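Polymerase nucleotidyl transferase domain-containing protein (Archaeoglobus fulgidus, PDB 1YLQ) is a putative nucleotidyltransferase that probably transfers a nucleotide group from a nucleoside triphosphate to a substrate not yet established. Local coordinates at residues I20-S25 with S36-A41; K13-A18 with I42-F47; V46-N51 with I73-E78; K8-K13 with G58-K63. One frame throughout, in Å; residues are numbered along the deposited sequence.

Contact 1: I20-S25 with S36-A41. With SO4 (sulfate ion), chain C.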
loop_
_atom_site.group_PDB
_atom_site.type_symbol
_atom_site.label_atom_id
_atom_site.label_comp_id
_atom_site.label_asym_id
_atom_site.label_seq_id
_atom_site.Cartn_x
_atom_site.Cartn_y
_atom_site.Cartn_z
ATOM N N ILE A 20 11.206 -5.930 9.449
ATOM C CA ILE A 20 10.239 -4.991 8.893
ATOM C C ILE A 20 8.845 -5.488 9.169
ATOM O O ILE A 20 8.518 -6.642 8.867
ATOM C CB ILE A 20 10.454 -4.766 7.346
ATOM C CG1 ILE A 20 11.883 -4.283 7.083
ATOM C CG2 ILE A 20 9.351 -3.817 6.781
ATOM C CD1 ILE A 20 12.378 -4.633 5.660
ATOM N N TYR A 21 8.030 -4.587 9.699
ATOM C CA TYR A 21 6.638 -4.890 9.967
ATOM C C TYR A 21 5.716 -3.918 9.249
ATOM O O TYR A 21 5.981 -2.701 9.257
ATOM C CB TYR A 21 6.417 -4.710 11.465
ATOM C CG TYR A 21 7.330 -5.546 12.304
ATOM C CD1 TYR A 21 6.998 -6.850 12.623
ATOM C CD2 TYR A 21 8.541 -5.023 12.786
ATOM C CE1 TYR A 21 7.819 -7.633 13.427
ATOM C CE2 TYR A 21 9.417 -5.824 13.551
ATOM C CZ TYR A 21 9.015 -7.113 13.893
ATOM O OH TYR A 21 9.840 -7.915 14.658
ATOM N N LEU A 22 4.597 -4.430 8.724
ATOM C CA LEU A 22 3.586 -3.622 8.008
ATOM C C LEU A 22 2.323 -3.459 8.856
ATOM O O LEU A 22 1.859 -4.403 9.483
ATOM C CB LEU A 22 3.232 -4.283 6.652
ATOM C CG LEU A 22 4.376 -4.435 5.620
ATOM C CD1 LEU A 22 3.818 -4.996 4.228
ATOM C CD2 LEU A 22 5.084 -3.064 5.406
ATOM N N TYR A 23 1.794 -2.246 8.932
ATOM C CA TYR A 23 0.470 -2.031 9.491
ATOM C C TYR A 23 -0.149 -0.838 8.760
ATOM O O TYR A 23 0.181 -0.585 7.578
ATOM C CB TYR A 23 0.513 -1.905 11.039
ATOM C CG TYR A 23 1.519 -0.916 11.579
ATOM C CD1 TYR A 23 2.877 -1.233 11.544
ATOM C CD2 TYR A 23 1.118 0.307 12.201
ATOM C CE1 TYR A 23 3.830 -0.369 12.030
ATOM C CE2 TYR A 23 2.132 1.238 12.711
ATOM C CZ TYR A 23 3.472 0.828 12.604
ATOM O OH TYR A 23 4.554 1.535 13.053
ATOM N N GLY A 24 -1.105 -0.173 9.388
ATOM C CA GLY A 24 -1.854 0.915 8.726
ATOM C C GLY A 24 -3.164 0.369 8.128
ATOM O O GLY A 24 -3.517 -0.778 8.372
ATOM N N SER A 25 -3.886 1.191 7.388
ATOM C CA SER A 25 -5.311 0.889 7.067
ATOM C C SER A 25 -5.497 -0.453 6.385
ATOM O O SER A 25 -6.372 -1.238 6.773
ATOM C CB SER A 25 -5.957 1.996 6.240
ATOM O OG SER A 25 -5.289 2.190 5.022
ATOM N N SER A 36 -2.501 5.856 8.348
ATOM C CA SER A 36 -1.753 5.812 7.092
ATOM C C SER A 36 -2.086 4.550 6.245
ATOM O O SER A 36 -2.390 3.510 6.810
ATOM C CB SER A 36 -0.260 5.881 7.371
ATOM O OG SER A 36 0.440 5.618 6.162
ATOM N N ASP A 37 -1.992 4.635 4.917
ATOM C CA ASP A 37 -2.311 3.494 4.022
ATOM C C ASP A 37 -1.479 2.248 4.362
ATOM O O ASP A 37 -2.028 1.161 4.567
ATOM C CB ASP A 37 -2.104 3.844 2.549
ATOM C CG ASP A 37 -3.065 4.974 2.039
ATOM O OD1 ASP A 37 -4.118 5.223 2.634
ATOM O OD2 ASP A 37 -2.734 5.621 1.033
ATOM N N ILE A 38 -0.152 2.408 4.378
ATOM C CA ILE A 38 0.754 1.367 4.833
ATOM C C ILE A 38 1.736 2.072 5.794
ATOM O O ILE A 38 2.444 3.033 5.415
ATOM C CB ILE A 38 1.493 0.656 3.671
ATOM C CG1 ILE A 38 0.494 0.036 2.678
ATOM C CG2 ILE A 38 2.493 -0.427 4.218
ATOM C CD1 ILE A 38 1.176 -0.445 1.351
ATOM N N ASP A 39 1.710 1.662 7.053
ATOM C CA ASP A 39 2.838 1.989 7.971
ATOM C C ASP A 39 3.900 0.900 7.838
ATOM O O ASP A 39 3.578 -0.286 7.682
ATOM C CB ASP A 39 2.365 2.077 9.397
ATOM C CG ASP A 39 1.441 3.244 9.612
ATOM O OD1 ASP A 39 1.940 4.397 9.575
ATOM O OD2 ASP A 39 0.204 3.007 9.725
ATOM N N VAL A 40 5.154 1.320 7.844
ATOM C CA VAL A 40 6.304 0.406 7.731
ATOM C C VAL A 40 7.216 0.666 8.915
ATOM O O VAL A 40 7.859 1.712 9.000
ATOM C CB VAL A 40 7.103 0.661 6.466
ATOM C CG1 VAL A 40 8.165 -0.454 6.271
ATOM C CG2 VAL A 40 6.206 0.682 5.225
ATOM N N ALA A 41 7.285 -0.277 9.834
ATOM C CA ALA A 41 8.225 -0.127 10.962
ATOM C C ALA A 41 9.487 -0.923 10.605
ATOM O O ALA A 41 9.407 -2.097 10.239
ATOM C CB ALA A 41 7.597 -0.602 12.229
HETATM S S SO4 C . -0.732 6.073 11.537
HETATM O O1 SO4 C . 0.217 7.118 11.184
HETATM O O2 SO4 C . -0.973 5.086 10.492
HETATM O O3 SO4 C . -0.251 5.256 12.650
HETATM O O4 SO4 C . -1.984 6.766 11.862
HETATM O O HOH W 1 -1.448 -1.319 5.814
HETATM O O HOH W 2 -5.527 4.847 4.731
#
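Residues 20-25 and 36-41 run antiparallel, the axes of their strand portions 4.7 Å apart and inclined at 158°. Together they carry the Gly-Ser and Asp-x-Asp signatures of the nucleotidyltransferase fold, in Gly24-Ser25 and Asp37-Ile38-Asp39. Two backbone bonds join Tyr21 with Ala41 and two more join Tyr23 with Asp39; Leu22 and Val40 form the non-hydrogen-bonded pair between them. Ala41 N meets Tyr21 O at 2.8 Å, nearly along the carbonyl axis, whereas Asp39 N approaches Tyr23 O from above the carbonyl plane. Past the strand ends, Ser25 N still binds Ser36 O at 2.8 Å, and one water bridges Tyr23 O and Asp37 O.

On one face Leu22 CD2 rests 3.9 Å from both Ile38 CG2 and Val40 CG2, while Ile20 CG2 lies alongside Val40 CG1. On the other, the Tyr23 ring reaches across the strand boundary. Its CG occupies the crowded position between backbone N and carbonyl carbon (chi1 51°), which lays the ring against Asp39 CB; that carbon stands over the ring centre, 3.4 Å from the centroid, in a CH-pi contact, and Ala41 CB abuts the ring edge. Gly24, at a phi of 95°, passes tightly by Ser36 O as helix 25-28 begins.

In relatives such aspartates bind catalytic metal ions; here Asp37 OD2 accepts from Met4 N of the second subunit, and Asp39 OD1 lies close to Glu70. A sulfate, probably from the crystallisation liquor, sits beside the signature: its O2 accepts from Ser36 N at 2.7 Å and lies 2.5 Å from Asp39 OD2.

Contact 2: K13-A18 with I42-F47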
loop_
_atom_site.group_PDB
_atom_site.type_symbol
_atom_site.label_atom_id
_atom_site.label_comp_id
_atom_site.label_asym_id
_atom_site.label_seq_id
_atom_site.Cartn_x
_atom_site.Cartn_y
_atom_site.Cartn_z
ATOM N N LYS A 13 20.451 -3.812 2.929
ATOM C CA LYS A 13 21.760 -3.322 2.472
ATOM C C LYS A 13 22.470 -2.483 3.539
ATOM O O LYS A 13 23.699 -2.529 3.690
ATOM C CB LYS A 13 21.604 -2.494 1.207
ATOM C CG LYS A 13 22.922 -2.214 0.557
ATOM C CD LYS A 13 22.856 -1.304 -0.661
ATOM C CE LYS A 13 24.314 -0.914 -0.982
ATOM N NZ LYS A 13 24.412 0.154 -2.013
ATOM N N ASP A 14 21.688 -1.685 4.233
ATOM C CA ASP A 14 22.187 -0.799 5.294
ATOM C C ASP A 14 22.249 -1.525 6.655
ATOM O O ASP A 14 23.295 -1.593 7.334
ATOM C CB ASP A 14 21.280 0.450 5.367
ATOM C CG ASP A 14 21.894 1.567 6.208
ATOM O OD1 ASP A 14 22.686 1.277 7.159
ATOM O OD2 ASP A 14 21.584 2.730 5.907
ATOM N N VAL A 15 21.139 -2.125 7.033
ATOM C CA VAL A 15 21.028 -2.725 8.378
ATOM C C VAL A 15 20.628 -4.192 8.216
ATOM O O VAL A 15 19.445 -4.503 8.110
ATOM C CB VAL A 15 19.987 -1.973 9.271
ATOM C CG1 VAL A 15 19.912 -2.598 10.693
ATOM C CG2 VAL A 15 20.297 -0.482 9.368
ATOM N N GLN A 16 21.623 -5.076 8.227
ATOM C CA GLN A 16 21.423 -6.481 7.915
ATOM C C GLN A 16 20.422 -7.144 8.859
ATOM O O GLN A 16 19.645 -8.011 8.446
ATOM C CB GLN A 16 22.771 -7.222 8.010
ATOM C CG GLN A 16 22.696 -8.604 7.480
ATOM C CD GLN A 16 24.061 -9.189 7.247
ATOM O OE1 GLN A 16 25.049 -8.711 7.826
ATOM N NE2 GLN A 16 24.143 -10.225 6.391
ATOM N N ASP A 17 20.440 -6.752 10.130
ATOM C CA ASP A 17 19.592 -7.448 11.098
ATOM C C ASP A 17 18.196 -6.868 11.232
ATOM O O ASP A 17 17.427 -7.304 12.100
ATOM C CB ASP A 17 20.277 -7.554 12.483
ATOM C CG ASP A 17 20.293 -6.201 13.269
ATOM O OD1 ASP A 17 19.718 -5.177 12.842
ATOM O OD2 ASP A 17 20.917 -6.139 14.352
ATOM N N ALA A 18 17.861 -5.876 10.410
ATOM C CA ALA A 18 16.598 -5.211 10.613
ATOM C C ALA A 18 15.387 -6.085 10.323
ATOM O O ALA A 18 15.414 -7.017 9.467
ATOM C CB ALA A 18 16.519 -3.829 9.906
ATOM N N ILE A 42 10.636 -0.255 10.636
ATOM C CA ILE A 42 11.910 -0.888 10.375
ATOM C C ILE A 42 12.700 -0.851 11.683
ATOM O O ILE A 42 13.007 0.216 12.200
ATOM C CB ILE A 42 12.630 -0.181 9.217
ATOM C CG1 ILE A 42 11.674 -0.126 7.995
ATOM C CG2 ILE A 42 14.058 -0.909 8.907
ATOM C CD1 ILE A 42 12.182 0.637 6.841
ATOM N N VAL A 43 13.003 -2.023 12.238
ATOM C CA VAL A 43 13.292 -2.136 13.650
ATOM C C VAL A 43 14.646 -2.812 13.844
ATOM O O VAL A 43 14.864 -3.923 13.369
ATOM C CB VAL A 43 12.215 -3.001 14.364
ATOM C CG1 VAL A 43 12.550 -3.189 15.840
ATOM C CG2 VAL A 43 10.754 -2.400 14.143
ATOM N N SER A 44 15.550 -2.137 14.564
ATOM C CA SER A 44 16.866 -2.745 14.879
ATOM C C SER A 44 17.456 -1.933 16.001
ATOM O O SER A 44 17.251 -0.717 16.040
ATOM C CB SER A 44 17.799 -2.626 13.661
ATOM O OG SER A 44 19.127 -2.961 14.044
ATOM N N ASP A 45 18.249 -2.557 16.875
ATOM C CA ASP A 45 18.937 -1.745 17.895
ATOM C C ASP A 45 20.121 -0.966 17.319
ATOM O O ASP A 45 20.702 -0.106 17.984
ATOM C CB ASP A 45 19.348 -2.583 19.104
ATOM C CG ASP A 45 18.179 -2.863 20.024
ATOM O OD1 ASP A 45 17.095 -2.194 19.928
ATOM O OD2 ASP A 45 18.345 -3.722 20.891
ATOM N N VAL A 46 20.457 -1.209 16.070
ATOM C CA VAL A 46 21.381 -0.266 15.391
ATOM C C VAL A 46 20.851 1.201 15.451
ATOM O O VAL A 46 21.602 2.147 15.501
ATOM C CB VAL A 46 21.647 -0.715 13.926
ATOM C CG1 VAL A 46 22.524 0.260 13.189
ATOM C CG2 VAL A 46 22.376 -2.104 13.931
ATOM N N PHE A 47 19.547 1.380 15.481
ATOM C CA PHE A 47 18.955 2.715 15.498
ATOM C C PHE A 47 19.002 3.381 16.877
ATOM O O PHE A 47 18.495 4.516 17.053
ATOM C CB PHE A 47 17.531 2.643 14.954
ATOM C CG PHE A 47 17.467 2.179 13.503
ATOM C CD1 PHE A 47 18.273 2.776 12.535
ATOM C CD2 PHE A 47 16.557 1.189 13.109
ATOM C CE1 PHE A 47 18.219 2.372 11.202
ATOM C CE2 PHE A 47 16.460 0.794 11.761
ATOM C CZ PHE A 47 17.305 1.358 10.820
HETATM O O HOH W 3 21.122 -4.513 16.176
#
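Val15, the first residue to leave the helical path after helix 3-14, pushes its two methyls into the bend that follows strand 38-43. Val15 CG2 touches the tip of the Phe47 ring, 3.8 Å from Phe47 CZ, the two side chains crossing obliquely. Val15 CG1, anti to the backbone N, turns the other way and lies 4.1 Å from Val46 CG2, so one branched side chain bridges two residues of the 3-10 turn. A second apolar touch joins Ala18 CB to Ile42 CG2 at 3.9 Å; Thr11 of the preceding helix packs on both residues.

This is the connection from helix to strand in an alpha/beta fold, tightened by a type I turn from Val15 to Ala18 in which Ala18 N bonds to Val15 O. The turn brings Asp17 to the solvent-exposed side. With CG in the crowded position between backbone N and carbonyl carbon (chi1 74°), its carboxylate points back at residues 42-47.

There Ser44 OG donates to Asp17 OD1 at 2.6 Å, engaging the syn lone pair. The same OG accepts from Val46 N at 3.0 Å, closing an ST turn, and Val15 CG1 lies 3.5 Å from it, at the border between the apolar and polar parts. A water donates to Asp17 OD2 and, weakly, to Ser44 OG.

With its proton committed to Asp17 and a backbone N-H on its oxygen, the Ser44 hydroxyl is fixed in rotation; the two bonds should reinforce each other, and the serine and water would help to hold Asp17 in its ionised form.

Contact 3: V46-N51 with I73-E78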
loop_
_atom_site.group_PDB
_atom_site.type_symbol
_atom_site.label_atom_id
_atom_site.label_comp_id
_atom_site.label_asym_id
_atom_site.label_seq_id
_atom_site.Cartn_x
_atom_site.Cartn_y
_atom_site.Cartn_z
ATOM N N VAL A 46 20.457 -1.209 16.070
ATOM C CA VAL A 46 21.381 -0.266 15.391
ATOM C C VAL A 46 20.851 1.201 15.451
ATOM O O VAL A 46 21.602 2.147 15.501
ATOM C CB VAL A 46 21.647 -0.715 13.926
ATOM C CG1 VAL A 46 22.524 0.260 13.189
ATOM C CG2 VAL A 46 22.376 -2.104 13.931
ATOM N N PHE A 47 19.547 1.380 15.481
ATOM C CA PHE A 47 18.955 2.715 15.498
ATOM C C PHE A 47 19.002 3.381 16.877
ATOM O O PHE A 47 18.495 4.516 17.053
ATOM C CB PHE A 47 17.531 2.643 14.954
ATOM C CG PHE A 47 17.467 2.179 13.503
ATOM C CD1 PHE A 47 18.273 2.776 12.535
ATOM C CD2 PHE A 47 16.557 1.189 13.109
ATOM C CE1 PHE A 47 18.219 2.372 11.202
ATOM C CE2 PHE A 47 16.460 0.794 11.761
ATOM C CZ PHE A 47 17.305 1.358 10.820
ATOM N N GLU A 48 19.631 2.693 17.842
ATOM C CA GLU A 48 19.951 3.333 19.116
ATOM C C GLU A 48 20.912 4.517 18.855
ATOM O O GLU A 48 20.994 5.427 19.628
ATOM C CB GLU A 48 20.568 2.354 20.112
ATOM C CG GLU A 48 19.574 1.467 20.782
ATOM C CD GLU A 48 20.245 0.344 21.582
ATOM O OE1 GLU A 48 21.483 0.171 21.455
ATOM O OE2 GLU A 48 19.540 -0.347 22.334
ATOM N N ASP A 49 21.615 4.488 17.738
ATOM C CA ASP A 49 22.491 5.591 17.366
ATOM C C ASP A 49 21.670 6.523 16.487
ATOM O O ASP A 49 21.301 6.154 15.361
ATOM C CB ASP A 49 23.726 5.053 16.623
ATOM C CG ASP A 49 24.614 6.151 16.093
ATOM O OD1 ASP A 49 24.164 7.279 15.953
ATOM O OD2 ASP A 49 25.772 5.897 15.793
ATOM N N ARG A 50 21.329 7.700 17.026
ATOM C CA ARG A 50 20.480 8.685 16.337
ATOM C C ARG A 50 21.019 9.027 14.966
ATOM O O ARG A 50 20.266 9.300 14.051
ATOM C CB ARG A 50 20.388 9.954 17.188
ATOM C CG ARG A 50 19.641 11.144 16.547
ATOM C CD ARG A 50 19.077 12.039 17.636
ATOM N NE ARG A 50 20.106 12.610 18.487
ATOM C CZ ARG A 50 19.875 13.394 19.539
ATOM N NH1 ARG A 50 18.635 13.654 19.949
ATOM N NH2 ARG A 50 20.887 13.890 20.199
ATOM N N ASN A 51 22.340 9.030 14.815
ATOM C CA ASN A 51 22.939 9.415 13.542
ATOM C C ASN A 51 22.617 8.385 12.467
ATOM O O ASN A 51 22.425 8.714 11.295
ATOM C CB ASN A 51 24.442 9.591 13.715
ATOM C CG ASN A 51 24.760 10.762 14.590
ATOM O OD1 ASN A 51 24.345 11.884 14.304
ATOM N ND2 ASN A 51 25.424 10.504 15.706
ATOM N N ILE A 73 11.292 4.334 12.060
ATOM C CA ILE A 73 12.637 3.748 12.176
ATOM C C ILE A 73 12.825 3.610 13.644
ATOM O O ILE A 73 12.890 4.616 14.368
ATOM C CB ILE A 73 13.673 4.727 11.557
ATOM C CG1 ILE A 73 13.233 5.136 10.097
ATOM C CG2 ILE A 73 15.116 4.136 11.637
ATOM C CD1 ILE A 73 12.805 3.824 9.160
ATOM N N LEU A 74 12.866 2.369 14.134
ATOM C CA LEU A 74 12.710 2.141 15.563
ATOM C C LEU A 74 13.761 1.182 16.155
ATOM O O LEU A 74 14.123 0.235 15.508
ATOM C CB LEU A 74 11.335 1.502 15.782
ATOM C CG LEU A 74 10.129 2.247 15.292
ATOM C CD1 LEU A 74 8.850 1.382 15.520
ATOM C CD2 LEU A 74 10.056 3.594 16.048
ATOM N N THR A 75 14.158 1.410 17.413
ATOM C CA THR A 75 14.882 0.425 18.167
ATOM C C THR A 75 13.862 -0.675 18.568
ATOM O O THR A 75 12.633 -0.466 18.447
ATOM C CB THR A 75 15.473 1.054 19.468
ATOM O OG1 THR A 75 14.398 1.528 20.276
ATOM C CG2 THR A 75 16.340 2.295 19.147
ATOM N N LYS A 76 14.363 -1.775 19.145
ATOM C CA LYS A 76 13.458 -2.824 19.656
ATOM C C LYS A 76 12.503 -2.332 20.773
ATOM O O LYS A 76 11.329 -2.641 20.744
ATOM C CB LYS A 76 14.229 -4.069 20.110
ATOM C CG LYS A 76 14.719 -4.896 18.859
ATOM C CD LYS A 76 15.570 -6.086 19.283
ATOM C CE LYS A 76 15.756 -7.132 18.082
ATOM N NZ LYS A 76 16.418 -8.383 18.690
ATOM N N LYS A 77 13.015 -1.563 21.732
ATOM C CA LYS A 77 12.201 -0.985 22.779
ATOM C C LYS A 77 11.095 -0.088 22.239
ATOM O O LYS A 77 9.938 -0.112 22.733
ATOM C CB LYS A 77 13.142 -0.184 23.682
ATOM C CG LYS A 77 12.550 0.531 24.844
ATOM C CD LYS A 77 13.648 0.907 25.889
ATOM C CE LYS A 77 13.227 2.084 26.787
ATOM N NZ LYS A 77 14.419 2.540 27.608
ATOM N N GLU A 78 11.442 0.714 21.235
ATOM C CA GLU A 78 10.472 1.623 20.581
ATOM C C GLU A 78 9.356 0.867 19.861
ATOM O O GLU A 78 8.178 1.229 19.936
ATOM C CB GLU A 78 11.225 2.583 19.600
ATOM C CG GLU A 78 11.929 3.718 20.373
ATOM C CD GLU A 78 12.878 4.487 19.492
ATOM O OE1 GLU A 78 13.093 4.109 18.305
ATOM O OE2 GLU A 78 13.422 5.465 19.993
#
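Ile73 CG2 stands squarely over the Phe47 ring, 3.3 Å from its centroid and only 1° off the normal, a CH-pi contact in which all six ring carbons are about equally near. At the ring edge, in its plane, Leu74 O lies 3.5 Å from Phe47 CD2, where the slightly positive rim of the ring would suit a carbonyl oxygen. Beside the ring, Thr75 CG2 fits against the backbone of the 3-10 turn, 3.6 Å from Glu48 N, and meets Glu48 CG at 3.7 Å, the two side chains crossing at about a right angle.

The second shell fixes these groups. Thr75 and Glu78 form a capping box at the start of helix 76-83: Glu78 N donates to Thr75 OG1 at 3.2 Å, and Thr75 N returns a bond to Glu78 OE1 at 3.0 Å. Because OG1 is taken up by the cap, with chi1 at 62°, CG2 is the branch left to face residues 47 and 48. Across the contact Asp49 caps helix 50-63, its OD1 accepting from Asn51 N at 2.8 Å.

Lys53 links the two sides through a salt bridge to Glu78 OE1, and Phe56 meets the Phe47 ring obliquely. The contact thus lies within the beta-alpha-beta unit of strand 38-43, helix 50-63 and strand 69-74, joining the 3-10 turn that leads into its helix to the end of its last strand, where helix 76-83 begins.

Contact 4: K8-K13 with G58-K63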
loop_
_atom_site.group_PDB
_atom_site.type_symbol
_atom_site.label_atom_id
_atom_site.label_comp_id
_atom_site.label_asym_id
_atom_site.label_seq_id
_atom_site.Cartn_x
_atom_site.Cartn_y
_atom_site.Cartn_z
ATOM N N LYS A 8 12.655 -3.695 1.302
ATOM C CA LYS A 8 13.390 -4.764 2.000
ATOM C C LYS A 8 14.840 -4.662 1.511
ATOM O O LYS A 8 15.785 -4.802 2.293
ATOM C CB LYS A 8 12.763 -6.148 1.719
ATOM C CG LYS A 8 13.269 -7.393 2.584
ATOM C CD LYS A 8 12.381 -7.629 3.860
ATOM C CE LYS A 8 12.950 -8.683 4.892
ATOM N NZ LYS A 8 13.272 -8.152 6.295
ATOM N N GLU A 9 15.036 -4.386 0.220
ATOM C CA GLU A 9 16.409 -4.376 -0.308
ATOM C C GLU A 9 17.298 -3.252 0.203
ATOM O O GLU A 9 18.405 -3.522 0.657
ATOM C CB GLU A 9 16.446 -4.524 -1.816
ATOM C CG GLU A 9 16.158 -5.983 -2.191
ATOM C CD GLU A 9 16.814 -7.008 -1.217
ATOM O OE1 GLU A 9 18.025 -7.344 -1.372
ATOM O OE2 GLU A 9 16.119 -7.490 -0.291
ATOM N N ILE A 10 16.796 -2.022 0.160
ATOM C CA ILE A 10 17.453 -0.856 0.749
ATOM C C ILE A 10 17.739 -1.108 2.236
ATOM O O ILE A 10 18.818 -0.800 2.729
ATOM C CB ILE A 10 16.555 0.411 0.577
ATOM C CG1 ILE A 10 16.481 0.782 -0.910
ATOM C CG2 ILE A 10 17.029 1.595 1.495
ATOM C CD1 ILE A 10 15.227 1.568 -1.311
ATOM N N THR A 11 16.769 -1.677 2.944
ATOM C CA THR A 11 16.867 -1.808 4.397
ATOM C C THR A 11 18.007 -2.791 4.703
ATOM O O THR A 11 18.955 -2.474 5.453
ATOM C CB THR A 11 15.542 -2.336 5.000
ATOM O OG1 THR A 11 14.520 -1.358 4.820
ATOM C CG2 THR A 11 15.685 -2.720 6.513
ATOM N N LYS A 12 17.935 -3.957 4.080
ATOM C CA LYS A 12 18.880 -5.018 4.393
ATOM C C LYS A 12 20.322 -4.711 3.915
ATOM O O LYS A 12 21.290 -5.258 4.464
ATOM C CB LYS A 12 18.382 -6.345 3.827
ATOM C CG LYS A 12 17.252 -7.038 4.625
ATOM C CD LYS A 12 17.200 -6.652 6.124
ATOM C CE LYS A 12 17.012 -7.892 7.011
ATOM N NZ LYS A 12 16.710 -9.111 6.214
ATOM N N LYS A 13 20.451 -3.812 2.929
ATOM C CA LYS A 13 21.760 -3.322 2.472
ATOM C C LYS A 13 22.470 -2.483 3.539
ATOM O O LYS A 13 23.699 -2.529 3.690
ATOM C CB LYS A 13 21.604 -2.494 1.207
ATOM C CG LYS A 13 22.922 -2.214 0.557
ATOM C CD LYS A 13 22.856 -1.304 -0.661
ATOM C CE LYS A 13 24.314 -0.914 -0.982
ATOM N NZ LYS A 13 24.412 0.154 -2.013
ATOM N N GLY A 58 16.621 9.377 6.072
ATOM C CA GLY A 58 16.795 10.268 4.947
ATOM C C GLY A 58 16.859 9.486 3.632
ATOM O O GLY A 58 16.204 9.838 2.644
ATOM N N LYS A 59 17.653 8.419 3.639
ATOM C CA LYS A 59 17.777 7.495 2.488
ATOM C C LYS A 59 16.418 6.917 2.042
ATOM O O LYS A 59 16.056 6.981 0.857
ATOM C CB LYS A 59 18.677 6.314 2.866
ATOM C CG LYS A 59 19.732 5.983 1.828
ATOM C CD LYS A 59 20.138 4.526 1.898
ATOM C CE LYS A 59 20.812 4.165 3.205
ATOM N NZ LYS A 59 22.329 4.267 3.153
ATOM N N ILE A 60 15.679 6.325 2.979
ATOM C CA ILE A 60 14.472 5.606 2.607
ATOM C C ILE A 60 13.341 6.539 2.156
ATOM O O ILE A 60 12.621 6.219 1.184
ATOM C CB ILE A 60 14.035 4.553 3.677
ATOM C CG1 ILE A 60 13.097 3.506 3.035
ATOM C CG2 ILE A 60 13.345 5.192 4.847
ATOM C CD1 ILE A 60 13.585 2.050 3.185
ATOM N N THR A 61 13.189 7.691 2.817
ATOM C CA THR A 61 12.132 8.653 2.411
ATOM C C THR A 61 12.403 9.383 1.090
ATOM O O THR A 61 11.457 9.682 0.340
ATOM C CB THR A 61 11.795 9.728 3.487
ATOM O OG1 THR A 61 12.991 10.386 3.918
ATOM C CG2 THR A 61 11.059 9.081 4.698
ATOM N N LYS A 62 13.674 9.674 0.811
ATOM C CA LYS A 62 14.064 10.238 -0.487
ATOM C C LYS A 62 13.744 9.243 -1.618
ATOM O O LYS A 62 13.278 9.624 -2.674
ATOM C CB LYS A 62 15.546 10.630 -0.490
ATOM C CG LYS A 62 16.160 10.853 -1.858
ATOM C CD LYS A 62 17.679 10.894 -1.790
ATOM C CE LYS A 62 18.300 10.810 -3.177
ATOM N NZ LYS A 62 19.795 10.893 -3.130
ATOM N N LYS A 63 13.998 7.962 -1.377
ATOM C CA LYS A 63 13.669 6.923 -2.347
ATOM C C LYS A 63 12.149 6.838 -2.574
ATOM O O LYS A 63 11.679 6.663 -3.700
ATOM C CB LYS A 63 14.248 5.572 -1.869
ATOM C CG LYS A 63 14.019 4.399 -2.830
ATOM C CD LYS A 63 14.588 4.641 -4.228
ATOM C CE LYS A 63 13.987 3.661 -5.251
ATOM N NZ LYS A 63 13.901 4.267 -6.589
#
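Apolar packing carries this meeting of two helices, and Ile10 is at its centre. Its CG2 branch, anti to the backbone N, touches Ile60 CD1 at 3.9 Å, the side chains crossing obliquely. The other branch ends in CD1, which presses on the aliphatic part of Lys63: the distance from Ile10 CD1 to Lys63 CG is 3.4 Å, shorter than ordinary carbon contact and a sign of local crowding. Lys63 bends at chi2 (58°), and its amino end leads away from Ile10. On the other flank, Lys59 CD approaches Ile10 CG2 at 4.3 Å, so the isoleucine is lodged between two lysine chains and Ile60.

The helical segments 8-13 and 58-63 run nearly antiparallel, at 162°, with their axes 10.8 Å apart. Both helices lie on the same face of the mixed sheet, as expected of an alpha/beta nucleotidyltransferase domain. Thr11 rests on Ile20 of strand 19-23 and Ile60 on Phe71 of strand 69-74, so the pair spans from one strand to the other. The separation is wide, and long side chains do the reaching: Ile60 extends with CG1 anti to the backbone N (chi1 -160°), placing CD1 against both Ile10 and Thr11.

The stronger polar bonds stay within each helix. Thr11 OG1, 3.9 Å from Ile60 CD1, bonds to the carbonyl of Ile7, one turn back. Lys59 NZ forms a salt bridge with Glu55, and its long, weak ion pair with Asp14 links the two helices. On the exposed side, Lys13 NZ and Lys59 NZ, like charges, are 6.9 Å apart.

How the contacts relate
From the N terminus, helix 3-14 opens the widest loop, which contact 4 closes when residues 58-63 come back beside it. Nested inside that loop is contact 2, tying the end of the same helix to the end of strand 38-43, and nested inside contact 2 is contact 1, which pairs strands 19-23 and 38-43. Contact 3 starts on residues 46-47, where contact 2 ends, and closes only at residues 73-78; it therefore follows contact 1 in series but crosses contact 4. Ile20 of contact 1 packs against Lys8 and Thr11 of contact 4, while Ile42 O and Leu74 N join contacts 2 and 3 across neighbouring strands.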